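Local coordinates for putative enoyl-CoA hydratase/isomerase (PDB 3ISA) that probably acts on acyl-CoA thioesters as a member of the crotonase (enoyl-CoA hydratase/isomerase) superfamily, at the interface of chains A and B. Residues are numbered along the deposited sequence; one frame, centred on the assembly and turned at random. Chains: chain A/B, Putative enoyl-CoA hydratase/isomerase.

The interface of chains A and B. Residues chain A 89, 92, 217-218, 221-222; chain B 222, 226.
B:Arg226 reaches across to A:Asp218, A:Gln92 and A:Leu221 in a two-fold symmetric, helix-to-helix interface between identical subunits, where it helps hold two copies of the deposited hexamer together; crotonase-family enzymes commonly form such oligomers, though the structure alone does not prove this one in solution. The patch illustrates how one long arginine side chain can serve several partners when its edge and one face are both put to use. From CG to NE the arginine chain is extended (chi3 -165°), which carries the guanidinium group beyond its own helix to the neighbouring subunit. There both terminal nitrogens converge end-on upon one carboxylate oxygen of A:Asp218: NH1 of B:Arg226 lies 2.9 Å from OD1 of A:Asp218 in a salt bridge, and NH2 of B:Arg226 lies 3.0 Å from that same OD1. The NH2 bond arrives nearly along the C-O axis, whereas NH1 comes from the syn side but tilted out of the carboxylate plane; the carboxylate and guanidinium planes are turned 39° apart. NH2 also donates to the side-chain carbonyl of A:Gln92, the bond to OE1 being 3.2 Å long and nearly straight, in the amide plane and on a lone pair. A water also sits at this edge, bridging NE of B:Arg226 and OE1 of A:Gln92. A second-shell bond from NE2 of A:Gln92 to the backbone O of A:Asp217, 2.8 Å long, though bent and out of the amide plane, helps set the amide's rotation. Apolar contacts support the polar network. CD2 of A:Leu221 covers one guanidinium face toward its rim and touches CG of B:Arg226 at 3.5 Å, while CE of A:Met89, brought round by the bend at chi3 (71°), meets that methylene at 3.9 Å. Small B:Ala222 sets its methyl against A:Asp218, with CB 3.7 Å from CA of the aspartate. Within the fold, helix 217-229 of chain A faces helix 217-228 of chain B, and helix 77-95 of chain A supplies A:Met89 and A:Gln92.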
loop_
_atom_site.group_PDB
_atom_site.type_symbol
_atom_site.label_atom_id
_atom_site.label_comp_id
_atom_site.label_asym_id
_atom_site.label_seq_id
_atom_site.Cartn_x
_atom_site.Cartn_y
_atom_site.Cartn_z
ATOM N N MET A 89 -6.761 -12.406 -18.151
ATOM C CA MET A 89 -5.322 -12.447 -18.391
ATOM C C MET A 89 -4.962 -11.701 -19.682
ATOM O O MET A 89 -4.006 -10.917 -19.690
ATOM C CB MET A 89 -4.763 -13.910 -18.346
ATOM C CG MET A 89 -4.876 -14.607 -16.950
ATOM S SD MET A 89 -4.367 -16.354 -16.808
ATOM C CE MET A 89 -2.614 -16.183 -16.980
ATOM N N GLN A 92 -5.344 -7.907 -19.063
ATOM C CA GLN A 92 -4.233 -7.407 -18.278
ATOM C C GLN A 92 -2.964 -7.233 -19.116
ATOM O O GLN A 92 -2.260 -6.238 -18.945
ATOM C CB GLN A 92 -4.002 -8.272 -17.040
ATOM C CG GLN A 92 -5.145 -8.076 -16.011
ATOM C CD GLN A 92 -4.945 -8.797 -14.681
ATOM O OE1 GLN A 92 -3.881 -9.340 -14.406
ATOM N NE2 GLN A 92 -5.984 -8.789 -13.848
ATOM N N ASP A 217 -3.799 -5.393 -10.891
ATOM C CA ASP A 217 -3.993 -6.640 -11.646
ATOM C C ASP A 217 -4.442 -7.806 -10.760
ATOM O O ASP A 217 -5.384 -8.511 -11.094
ATOM C CB ASP A 217 -2.698 -7.023 -12.372
ATOM C CG ASP A 217 -2.463 -6.176 -13.619
ATOM O OD1 ASP A 217 -3.405 -5.498 -14.078
ATOM O OD2 ASP A 217 -1.337 -6.184 -14.138
ATOM N N ASP A 218 -3.755 -7.987 -9.637
ATOM C CA ASP A 218 -4.074 -9.105 -8.724
ATOM C C ASP A 218 -5.483 -8.981 -8.133
ATOM O O ASP A 218 -6.223 -9.951 -8.105
ATOM C CB ASP A 218 -3.040 -9.217 -7.606
ATOM C CG ASP A 218 -1.748 -9.888 -8.056
ATOM O OD1 ASP A 218 -1.640 -10.315 -9.224
ATOM O OD2 ASP A 218 -0.826 -9.986 -7.221
ATOM N N LEU A 221 -7.957 -9.804 -11.013
ATOM C CA LEU A 221 -8.064 -11.224 -11.309
ATOM C C LEU A 221 -8.779 -11.993 -10.171
ATOM O O LEU A 221 -9.624 -12.857 -10.448
ATOM C CB LEU A 221 -6.699 -11.849 -11.646
ATOM C CG LEU A 221 -6.784 -13.310 -12.103
ATOM C CD1 LEU A 221 -7.726 -13.484 -13.310
ATOM C CD2 LEU A 221 -5.413 -13.855 -12.402
ATOM N N ALA A 222 -8.448 -11.669 -8.916
ATOM C CA ALA A 222 -9.119 -12.287 -7.761
ATOM C C ALA A 222 -10.627 -12.039 -7.809
ATOM O O ALA A 222 -11.401 -12.984 -7.667
ATOM C CB ALA A 222 -8.537 -11.781 -6.449
ATOM N N ALA B 222 -5.075 -14.562 -7.116
ATOM C CA ALA B 222 -4.572 -14.236 -8.456
ATOM C C ALA B 222 -3.426 -15.177 -8.863
ATOM O O ALA B 222 -3.462 -15.747 -9.957
ATOM C CB ALA B 222 -4.149 -12.759 -8.550
ATOM N N ARG B 226 -3.687 -17.792 -12.058
ATOM C CA ARG B 226 -2.706 -17.774 -13.156
ATOM C C ARG B 226 -1.958 -19.104 -13.277
ATOM O O ARG B 226 -1.779 -19.623 -14.379
ATOM C CB ARG B 226 -1.703 -16.618 -13.010
ATOM C CG ARG B 226 -2.323 -15.244 -13.224
ATOM C CD ARG B 226 -1.281 -14.124 -13.351
ATOM N NE ARG B 226 -1.917 -12.811 -13.199
ATOM C CZ ARG B 226 -1.922 -12.115 -12.057
ATOM N NH1 ARG B 226 -1.320 -12.624 -10.978
ATOM N NH2 ARG B 226 -2.531 -10.924 -11.988
HETATM O O HOH W 1 -3.091 -11.756 -15.489
#